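Local coordinates for protein beta-phenylalanine aminotransferase (Variovorax paradoxus, PDB 4AO9) that catalyses pyridoxal-5'-phosphate-dependent transamination, moving the amino group of beta-phenylalanine, probably to a keto acid acceptor, at residues A[130-135]-A[146-151]; A[154-159]-A[178-183]; A[296-301]-A[315-320]. All blocks are in the same frame, centred on the assembly; numbering follows the deposited sequence. Where two conformers were deposited one is given.

Interaction 1 (A[130-135]-A[146-151]); sequences GRLARL and LRFTNS. With PLP (pyridoxal-5'-phosphate), chain C.
Phe148, on strand 145-149, presents the far end of its ring to helix 129-139, where CZ comes within 3.7 Å of the backbone N of Ala133. That nitrogen lies at the ring edge, near the ring plane, so the rim of the aromatic group, not a face, is set against the helix backbone. Ala133 adds its methyl group: CB is 4.0 Å from Phe148 CZ and equally far from CD1 of Leu146, bridging the two strand side chains. Leu146 and Phe148, two residues apart on the strand, both turn to the helix and touch each other. With its CG between the backbone N and the carbonyl carbon (chi1 61°), Leu146 holds CD1 over the centre of the Phe148 ring, 3.7 Å above the plane. Its other methyl, CD2, lies 3.9 Å from the carbonyl O of Ala133. Leu132 meets the ring obliquely, CG approaching Phe148 CZ at 3.9 Å while CD2 lies beside CE1.

Helix and strand axes approach to 9.4 Å with their directions 120° apart. The junction also borders the dimer interface, for Met55 of the second subunit packs on both Ala133 and Phe148, and Met328 of helix 325-337 touches the ring as well. Beyond Thr149 the strand gives way to Ser151, the N-cap of helix 152-167, whose CB is 3.5 Å from O2P of pyridoxal-5'-phosphate; the strand thus leads straight into the phosphate site of this class-III aminotransferase.

No hydrogen bond crosses between helix and strand. Cohesion here rests on buried apolar surface and on a ring with Leu146 over one face and Ala133 at its edge, so the contact between the two segments is held by apolar packing, with no polar pair to set its geometry.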
loop_
_atom_site.group_PDB
_atom_site.type_symbol
_atom_site.label_atom_id
_atom_site.label_comp_id
_atom_site.label_asym_id
_atom_site.label_seq_id
_atom_site.Cartn_x
_atom_site.Cartn_y
_atom_site.Cartn_z
ATOM N N GLY A 130 -14.505 -10.689 6.155
ATOM C CA GLY A 130 -15.897 -10.715 5.709
ATOM C C GLY A 130 -16.792 -9.808 6.530
ATOM O O GLY A 130 -17.690 -9.161 5.983
ATOM N N ARG A 131 -16.520 -9.732 7.834
ATOM C CA ARG A 131 -17.273 -8.859 8.748
ATOM C C ARG A 131 -17.100 -7.398 8.345
ATOM O O ARG A 131 -18.062 -6.624 8.297
ATOM C CB ARG A 131 -16.774 -9.022 10.191
ATOM C CG ARG A 131 -16.776 -10.443 10.732
ATOM C CD ARG A 131 -16.453 -10.415 12.216
ATOM N NE ARG A 131 -17.552 -9.842 12.994
ATOM C CZ ARG A 131 -17.488 -9.546 14.289
ATOM N NH1 ARG A 131 -16.365 -9.752 14.969
ATOM N NH2 ARG A 131 -18.550 -9.037 14.906
ATOM N N LEU A 132 -15.866 -7.014 8.042
ATOM C CA LEU A 132 -15.601 -5.635 7.675
ATOM C C LEU A 132 -16.151 -5.336 6.282
ATOM O O LEU A 132 -16.727 -4.266 6.073
ATOM C CB LEU A 132 -14.105 -5.310 7.771
ATOM C CG LEU A 132 -13.701 -3.876 7.409
ATOM C CD1 LEU A 132 -14.461 -2.821 8.261
ATOM C CD2 LEU A 132 -12.176 -3.663 7.511
ATOM N N ALA A 133 -15.996 -6.271 5.337
ATOM C CA ALA A 133 -16.569 -6.075 4.005
ATOM C C ALA A 133 -18.070 -5.865 4.057
ATOM O O ALA A 133 -18.583 -4.929 3.431
ATOM C CB ALA A 133 -16.224 -7.241 3.087
ATOM N N ARG A 134 -18.767 -6.710 4.820
ATOM C CA ARG A 134 -20.216 -6.567 4.980
ATOM C C ARG A 134 -20.595 -5.218 5.595
ATOM O O ARG A 134 -21.515 -4.546 5.119
ATOM C CB ARG A 134 -20.770 -7.727 5.808
ATOM C CG ARG A 134 -22.228 -7.543 6.213
ATOM C CD ARG A 134 -22.789 -8.787 6.857
ATOM N NE ARG A 134 -24.214 -8.598 7.115
ATOM C CZ ARG A 134 -25.064 -9.565 7.454
ATOM N NH1 ARG A 134 -24.647 -10.820 7.586
ATOM N NH2 ARG A 134 -26.344 -9.270 7.656
ATOM N N LEU A 135 -19.882 -4.829 6.649
ATOM C CA LEU A 135 -20.136 -3.556 7.314
ATOM C C LEU A 135 -20.007 -2.392 6.337
ATOM O O LEU A 135 -20.859 -1.498 6.305
ATOM C CB LEU A 135 -19.168 -3.365 8.485
ATOM C CG LEU A 135 -19.504 -2.202 9.424
ATOM C CD1 LEU A 135 -20.775 -2.474 10.224
ATOM C CD2 LEU A 135 -18.362 -1.978 10.378
ATOM N N LEU A 146 -16.726 -5.389 -2.729
ATOM C CA LEU A 146 -15.464 -4.651 -2.651
ATOM C C LEU A 146 -14.292 -5.603 -2.552
ATOM O O LEU A 146 -14.477 -6.805 -2.339
ATOM C CB LEU A 146 -15.455 -3.708 -1.439
ATOM C CG LEU A 146 -15.594 -4.304 -0.032
ATOM C CD1 LEU A 146 -14.298 -4.947 0.476
ATOM C CD2 LEU A 146 -16.047 -3.239 0.964
ATOM N N ARG A 147 -13.092 -5.052 -2.728
ATOM C CA ARG A 147 -11.851 -5.715 -2.329
ATOM C C ARG A 147 -11.014 -4.731 -1.519
ATOM O O ARG A 147 -11.103 -3.520 -1.727
ATOM C CB ARG A 147 -11.074 -6.212 -3.546
ATOM C CG ARG A 147 -11.776 -7.352 -4.280
ATOM C CD ARG A 147 -11.056 -7.708 -5.545
ATOM N NE ARG A 147 -9.807 -8.441 -5.331
ATOM C CZ ARG A 147 -9.667 -9.764 -5.339
ATOM N NH1 ARG A 147 -10.712 -10.582 -5.488
ATOM N NH2 ARG A 147 -8.449 -10.274 -5.191
ATOM N N PHE A 148 -10.212 -5.254 -0.599
ATOM C CA PHE A 148 -9.321 -4.437 0.219
ATOM C C PHE A 148 -7.953 -4.284 -0.423
ATOM O O PHE A 148 -7.468 -5.177 -1.136
ATOM C CB PHE A 148 -9.136 -5.074 1.595
ATOM C CG PHE A 148 -10.402 -5.163 2.388
ATOM C CD1 PHE A 148 -11.037 -4.010 2.839
ATOM C CD2 PHE A 148 -10.933 -6.399 2.718
ATOM C CE1 PHE A 148 -12.208 -4.091 3.597
ATOM C CE2 PHE A 148 -12.111 -6.492 3.473
ATOM C CZ PHE A 148 -12.748 -5.344 3.900
ATOM N N THR A 149 -7.348 -3.133 -0.161
ATOM C CA THR A 149 -5.999 -2.833 -0.591
ATOM C C THR A 149 -5.206 -2.328 0.613
ATOM O O THR A 149 -5.737 -2.234 1.730
ATOM C CB THR A 149 -5.992 -1.761 -1.702
ATOM O OG1 THR A 149 -6.557 -0.552 -1.173
ATOM C CG2 THR A 149 -6.809 -2.202 -2.905
ATOM N N ASN A 150 -3.953 -1.954 0.380
ATOM C CA ASN A 150 -3.100 -1.482 1.465
ATOM C C ASN A 150 -2.991 0.023 1.598
ATOM O O ASN A 150 -2.285 0.531 2.473
ATOM C CB ASN A 150 -1.714 -2.101 1.304
ATOM C CG ASN A 150 -1.790 -3.594 1.220
ATOM O OD1 ASN A 150 -2.116 -4.246 2.215
ATOM N ND2 ASN A 150 -1.622 -4.145 0.021
ATOM N N SER A 151 -3.684 0.745 0.720
ATOM C CA SER A 151 -3.638 2.205 0.692
ATOM C C SER A 151 -4.747 2.716 -0.219
ATOM O O SER A 151 -5.288 1.976 -1.055
ATOM C CB SER A 151 -2.288 2.704 0.160
ATOM O OG SER A 151 -2.131 2.330 -1.207
HETATM N N1 PLP C . -7.457 9.987 -2.397
HETATM C C2 PLP C . -7.774 10.928 -1.508
HETATM C C2A PLP C . -8.966 11.828 -1.840
HETATM C C3 PLP C . -7.044 11.056 -0.323
HETATM O O3 PLP C . -7.376 11.940 0.488
HETATM C C4 PLP C . -5.959 10.212 -0.036
HETATM C C4A PLP C . -5.135 10.295 1.265
HETATM C C5 PLP C . -5.647 9.256 -1.030
HETATM C C6 PLP C . -6.415 9.175 -2.191
HETATM C C5A PLP C . -4.467 8.281 -0.859
HETATM O O4P PLP C . -4.557 7.377 0.161
HETATM P P PLP C . -3.180 6.747 0.710
HETATM O O1P PLP C . -2.347 7.928 1.339
HETATM O O2P PLP C . -2.389 6.121 -0.493
HETATM O O3P PLP C . -3.587 5.686 1.676
#

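Interaction 2 (A[154-159]-A[178-183]). With PLP (pyridoxal-5'-phosphate), chain C.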
loop_
_atom_site.group_PDB
_atom_site.type_symbol
_atom_site.label_atom_id
_atom_site.label_comp_id
_atom_site.label_asym_id
_atom_site.label_seq_id
_atom_site.Cartn_x
_atom_site.Cartn_y
_atom_site.Cartn_z
ATOM N N GLU A 154 -3.495 2.505 -3.858
ATOM C CA GLU A 154 -3.764 1.213 -4.484
ATOM C C GLU A 154 -5.238 1.061 -4.843
ATOM O O GLU A 154 -5.556 0.504 -5.894
ATOM C CB GLU A 154 -3.333 0.056 -3.573
ATOM C CG GLU A 154 -1.817 -0.203 -3.512
ATOM C CD GLU A 154 -1.475 -1.416 -2.676
ATOM O OE1 GLU A 154 -2.382 -2.023 -2.062
ATOM O OE2 GLU A 154 -0.281 -1.775 -2.659
ATOM N N ALA A 155 -6.138 1.541 -3.982
ATOM C CA ALA A 155 -7.574 1.421 -4.272
ATOM C C ALA A 155 -7.917 2.159 -5.567
ATOM O O ALA A 155 -8.629 1.630 -6.446
ATOM C CB ALA A 155 -8.396 1.948 -3.121
ATOM N N ASN A 156 -7.399 3.371 -5.702
ATOM C CA ASN A 156 -7.642 4.137 -6.934
ATOM C C ASN A 156 -6.986 3.501 -8.156
ATOM O O ASN A 156 -7.595 3.456 -9.235
ATOM C CB ASN A 156 -7.209 5.586 -6.756
ATOM C CG ASN A 156 -8.219 6.388 -5.977
ATOM O OD1 ASN A 156 -9.433 6.243 -6.178
ATOM N ND2 ASN A 156 -7.734 7.244 -5.082
ATOM N N LEU A 157 -5.767 2.983 -8.004
ATOM C CA LEU A 157 -5.123 2.271 -9.116
ATOM C C LEU A 157 -5.977 1.095 -9.578
ATOM O O LEU A 157 -6.154 0.875 -10.790
ATOM C CB LEU A 157 -3.721 1.785 -8.728
ATOM C CG LEU A 157 -2.652 2.879 -8.695
ATOM C CD1 LEU A 157 -1.384 2.367 -8.018
ATOM C CD2 LEU A 157 -2.339 3.411 -10.111
ATOM N N MET A 158 -6.515 0.340 -8.624
ATOM C CA MET A 158 -7.320 -0.810 -8.975
ATOM C C MET A 158 -8.648 -0.432 -9.576
ATOM O O MET A 158 -9.113 -1.106 -10.495
ATOM C CB MET A 158 -7.514 -1.745 -7.783
ATOM C CG MET A 158 -6.229 -2.358 -7.251
ATOM S SD MET A 158 -5.112 -3.074 -8.484
ATOM C CE MET A 158 -6.163 -4.268 -9.310
ATOM N N ALA A 159 -9.276 0.623 -9.058
ATOM C CA ALA A 159 -10.537 1.099 -9.639
ATOM C C ALA A 159 -10.348 1.502 -11.094
ATOM O O ALA A 159 -11.171 1.170 -11.950
ATOM C CB ALA A 159 -11.097 2.252 -8.839
ATOM N N GLY A 178 -6.859 17.570 -8.541
ATOM C CA GLY A 178 -7.237 16.253 -8.059
ATOM C C GLY A 178 -6.091 15.525 -7.390
ATOM O O GLY A 178 -4.949 15.560 -7.866
ATOM N N TYR A 179 -6.398 14.893 -6.265
ATOM C CA TYR A 179 -5.424 14.068 -5.565
ATOM C C TYR A 179 -6.010 12.704 -5.273
ATOM O O TYR A 179 -7.003 12.579 -4.532
ATOM C CB TYR A 179 -4.913 14.713 -4.267
ATOM C CG TYR A 179 -3.897 13.834 -3.579
ATOM C CD1 TYR A 179 -2.586 13.758 -4.050
ATOM C CD2 TYR A 179 -4.264 13.022 -2.511
ATOM C CE1 TYR A 179 -1.649 12.920 -3.434
ATOM C CE2 TYR A 179 -3.330 12.177 -1.889
ATOM C CZ TYR A 179 -2.032 12.134 -2.365
ATOM O OH TYR A 179 -1.111 11.299 -1.771
ATOM N N HIS A 180 -5.355 11.679 -5.818
ATOM C CA HIS A 180 -5.872 10.315 -5.718
ATOM C C HIS A 180 -4.812 9.352 -5.205
ATOM O O HIS A 180 -4.985 8.131 -5.258
ATOM C CB HIS A 180 -6.447 9.876 -7.063
ATOM C CG HIS A 180 -7.479 10.826 -7.586
ATOM N ND1 HIS A 180 -8.718 10.967 -7.000
ATOM C CD2 HIS A 180 -7.447 11.703 -8.624
ATOM C CE1 HIS A 180 -9.410 11.882 -7.665
ATOM N NE2 HIS A 180 -8.663 12.337 -8.654
ATOM N N GLY A 181 -3.721 9.918 -4.685
ATOM C CA GLY A 181 -2.637 9.127 -4.110
ATOM C C GLY A 181 -1.282 9.471 -4.672
ATOM O O GLY A 181 -1.157 10.365 -5.513
ATOM N N GLY A 182 -0.278 8.710 -4.225
ATOM C CA GLY A 182 1.131 9.040 -4.456
ATOM C C GLY A 182 1.580 9.064 -5.899
ATOM O O GLY A 182 2.557 9.739 -6.229
ATOM N N VAL A 183 0.883 8.316 -6.744
ATOM C CA VAL A 183 1.197 8.288 -8.171
ATOM C C VAL A 183 -0.018 8.690 -9.001
ATOM O O VAL A 183 -0.098 8.369 -10.182
ATOM C CB VAL A 183 1.767 6.922 -8.626
ATOM C CG1 VAL A 183 3.142 6.675 -8.004
ATOM C CG2 VAL A 183 0.802 5.784 -8.266
HETATM N N1 PLP C . -7.457 9.987 -2.397
HETATM C C2 PLP C . -7.774 10.928 -1.508
HETATM C C2A PLP C . -8.966 11.828 -1.840
HETATM C C3 PLP C . -7.044 11.056 -0.323
HETATM O O3 PLP C . -7.376 11.940 0.488
HETATM C C4 PLP C . -5.959 10.212 -0.036
HETATM C C4A PLP C . -5.135 10.295 1.265
HETATM C C5 PLP C . -5.647 9.256 -1.030
HETATM C C6 PLP C . -6.415 9.175 -2.191
HETATM C C5A PLP C . -4.467 8.281 -0.859
HETATM O O4P PLP C . -4.557 7.377 0.161
HETATM P P PLP C . -3.180 6.747 0.710
HETATM O O1P PLP C . -2.347 7.928 1.339
HETATM O O2P PLP C . -2.389 6.121 -0.493
HETATM O O3P PLP C . -3.587 5.686 1.676
#
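Asn156 donates from ND2 to the carbonyl O of His180, 2.9 Å away, in a moderately bent bond (154° at the hydrogen). The donor stands 27° from the carbonyl plane, and the amide is turned 84° against the imidazole, with ND2 also 3.5 Å from His180 CB. One residue on, Leu157 CD1 meets Val183 CG2 at 4.1 Å.

The cofactor lies directly beside this polar pair: its pyridine ring brings PLP C6 to 3.4 Å from His180 C. Asn156 ND2 is 3.7 Å from the same PLP C6. Tyr179 brings the edge of its ring to the cofactor, Tyr179 CE2 being 3.8 Å from PLP C4, while Gly181 N sits over the centre of one tyrosine face.

Further out, Asp260 OD2 is hydrogen-bonded to both Asn156 ND2 and His180 ND1, and Thr284 OG1 pairs with Asn156 OD1, fixing the rotation of the amide. Were Asn156 replaced by an alanine, the His180 carbonyl would probably lose this donor and Asp260 and Thr284 a partner each, with a gap opened beside the pyridine. Loop, helix and Asp260 are tied into one polar network along the cofactor's pyridine edge.

Interaction 3 (A[296-301]-A[315-320]). With PLP (pyridoxal-5'-phosphate), chain D.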
loop_
_atom_site.group_PDB
_atom_site.type_symbol
_atom_site.label_atom_id
_atom_site.label_comp_id
_atom_site.label_asym_id
_atom_site.label_seq_id
_atom_site.Cartn_x
_atom_site.Cartn_y
_atom_site.Cartn_z
ATOM N N GLY A 296 -7.028 0.414 2.375
ATOM C CA GLY A 296 -7.829 1.028 1.314
ATOM C C GLY A 296 -8.868 0.012 0.867
ATOM O O GLY A 296 -8.807 -1.169 1.244
ATOM N N ALA A 297 -9.846 0.461 0.089
ATOM C CA ALA A 297 -10.800 -0.472 -0.539
ATOM C C ALA A 297 -11.342 0.142 -1.808
ATOM O O ALA A 297 -11.433 1.356 -1.933
ATOM C CB ALA A 297 -11.964 -0.843 0.412
ATOM N N PHE A 298 -11.647 -0.705 -2.774
ATOM C CA PHE A 298 -12.397 -0.266 -3.945
ATOM C C PHE A 298 -13.566 -1.199 -4.121
ATOM O O PHE A 298 -13.463 -2.395 -3.850
ATOM C CB PHE A 298 -11.526 -0.191 -5.213
ATOM C CG PHE A 298 -11.079 -1.530 -5.763
ATOM C CD1 PHE A 298 -10.053 -2.249 -5.157
ATOM C CD2 PHE A 298 -11.653 -2.042 -6.936
ATOM C CE1 PHE A 298 -9.621 -3.482 -5.681
ATOM C CE2 PHE A 298 -11.234 -3.266 -7.462
ATOM C CZ PHE A 298 -10.222 -3.982 -6.837
ATOM N N GLY A 299 -14.697 -0.647 -4.548
ATOM C CA GLY A 299 -15.874 -1.475 -4.780
ATOM C C GLY A 299 -16.933 -0.709 -5.529
ATOM O O GLY A 299 -16.723 0.449 -5.921
ATOM N N GLY A 300 -18.076 -1.353 -5.719
ATOM C CA GLY A 300 -19.161 -0.724 -6.464
ATOM C C GLY A 300 -20.013 -1.793 -7.091
ATOM O O GLY A 300 -20.332 -2.787 -6.451
ATOM N N ARG A 301 -20.371 -1.598 -8.352
ATOM C CA ARG A 301 -21.231 -2.543 -9.074
ATOM C C ARG A 301 -20.667 -3.952 -9.055
ATOM O O ARG A 301 -19.500 -4.158 -9.381
ATOM C CB ARG A 301 -21.375 -2.109 -10.530
ATOM C CG ARG A 301 -22.274 -0.932 -10.761
ATOM C CD ARG A 301 -22.020 -0.308 -12.136
ATOM N NE ARG A 301 -22.207 -1.270 -13.233
ATOM C CZ ARG A 301 -22.149 -0.942 -14.524
ATOM N NH1 ARG A 301 -21.939 0.322 -14.865
ATOM N NH2 ARG A 301 -22.301 -1.868 -15.470
ATOM N N LEU A 315 -9.286 -10.894 -14.314
ATOM C CA LEU A 315 -8.286 -10.053 -13.652
ATOM C C LEU A 315 -7.862 -10.601 -12.316
ATOM O O LEU A 315 -8.696 -11.020 -11.512
ATOM C CB LEU A 315 -8.790 -8.620 -13.458
ATOM C CG LEU A 315 -9.270 -7.851 -14.696
ATOM C CD1 LEU A 315 -9.578 -6.443 -14.296
ATOM C CD2 LEU A 315 -8.243 -7.884 -15.853
ATOM N N ALA A 316 -6.556 -10.605 -12.096
ATOM C CA ALA A 316 -6.013 -10.866 -10.781
ATOM C C ALA A 316 -5.934 -9.544 -10.023
ATOM O O ALA A 316 -5.708 -8.471 -10.615
ATOM C CB ALA A 316 -4.617 -11.493 -10.913
ATOM N N HIS A 317 -6.152 -9.612 -8.715
ATOM C CA HIS A 317 -5.784 -8.526 -7.823
ATOM C C HIS A 317 -5.013 -9.098 -6.637
ATOM O O HIS A 317 -5.589 -9.667 -5.707
ATOM C CB HIS A 317 -6.997 -7.708 -7.380
ATOM C CG HIS A 317 -6.704 -6.807 -6.225
ATOM N ND1 HIS A 317 -7.522 -6.729 -5.120
ATOM C CD2 HIS A 317 -5.666 -5.967 -5.987
ATOM C CE1 HIS A 317 -7.015 -5.866 -4.258
ATOM N NE2 HIS A 317 -5.877 -5.402 -4.753
ATOM N N SER A 318 -3.697 -8.944 -6.693
ATOM C CA SER A 318 -2.810 -9.481 -5.678
ATOM C C SER A 318 -2.453 -8.428 -4.620
ATOM O O SER A 318 -2.900 -7.265 -4.678
ATOM C CB SER A 318 -1.559 -10.048 -6.357
ATOM O OG SER A 318 -0.919 -9.036 -7.128
ATOM N N GLY A 319 -1.700 -8.834 -3.599
ATOM C CA GLY A 319 -1.250 -7.897 -2.563
ATOM C C GLY A 319 -1.183 -8.498 -1.168
ATOM O O GLY A 319 -2.201 -8.868 -0.594
ATOM N N THR A 320 0.016 -8.535 -0.601
ATOM C CA THR A 320 0.325 -9.339 0.572
ATOM C C THR A 320 -0.519 -9.011 1.801
ATOM O O THR A 320 -1.045 -9.920 2.456
ATOM C CB THR A 320 1.817 -9.239 0.887
ATOM O OG1 THR A 320 2.543 -9.659 -0.268
ATOM C CG2 THR A 320 2.193 -10.154 2.052
HETATM N N1 PLP D . 7.884 -8.019 -5.809
HETATM C C2 PLP D . 8.115 -9.279 -5.418
HETATM C C2A PLP D . 9.358 -9.954 -6.009
HETATM C C3 PLP D . 7.279 -9.904 -4.494
HETATM O O3 PLP D . 7.520 -11.072 -4.144
HETATM C C4 PLP D . 6.162 -9.217 -3.981
HETATM C C4A PLP D . 5.195 -9.817 -2.960
HETATM C C5 PLP D . 5.951 -7.919 -4.452
HETATM C C6 PLP D . 6.820 -7.338 -5.369
HETATM C C5A PLP D . 4.731 -7.107 -3.988
HETATM O O4P PLP D . 4.672 -6.718 -2.687
HETATM P P PLP D . 3.190 -6.391 -2.107
HETATM O O1P PLP D . 3.488 -5.895 -0.655
HETATM O O2P PLP D . 2.386 -7.712 -2.098
HETATM O O3P PLP D . 2.570 -5.310 -2.942
#
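Phe298 and His317 form a T-shaped aromatic pair, the edge of the phenyl ring directed at one face of the imidazole. Their centroids are 5.4 Å apart and their planes 75° to each other, close to perpendicular. The contact is made by Phe298 CE1, which lies 3.8 Å from His317 CE1 and is offset toward the imidazole rim. The imidazole is carried to the phenyl edge by a chi1 of 166°, CG lying opposite the backbone N, and the two side chains slide past each other in opposite directions. Phe308 adds a second edge-to-face partner to Phe298, and Met158 of helix 152-167 touches both rings of the pair.

Strand 296-300 is the one strand that runs antiparallel to its neighbours in the seven-stranded sheet of the large domain, as in fold-type I pyridoxal-phosphate enzymes. The pair joins this strand to the loop that leads to helix 325-337.

Hydrogen bonds hold the loop side. His317 ND1 is bonded to Arg147 NE, where it is likely to act as acceptor, an arrangement that would favour a neutral imidazole and fix its rotation. The backbone N of His317 is paired with Ser62 OG of the second subunit. At the end of the loop Thr320 grips the phosphate of the cofactor held in the other active site: its N donates to O2P at 2.9 Å (154°), and its OG1 donates to the same oxygen at 2.7 Å.

In the fold
The three contacts follow one another in series along the chain, all within the class-III aminotransferase region of the sequence. Interactions 1 and 3 are closest, their centres about 9 Å apart, and share the seven-stranded sheet, in which strands 145-149 and 296-300 are neighbours joined by a probable hydrogen bond from Thr149 N to Gly296 O. Interaction 2 has its centre about 12 Å from that of interaction 3 and 17 Å from that of interaction 1; its helix directly follows strand 145-149 and packs on strand 296-300 through Ala155 and Met158. Interactions 1 and 2 border one cofactor, whereas 315-320 reaches the other, so the cluster contributes residues to both active sites of the dimer.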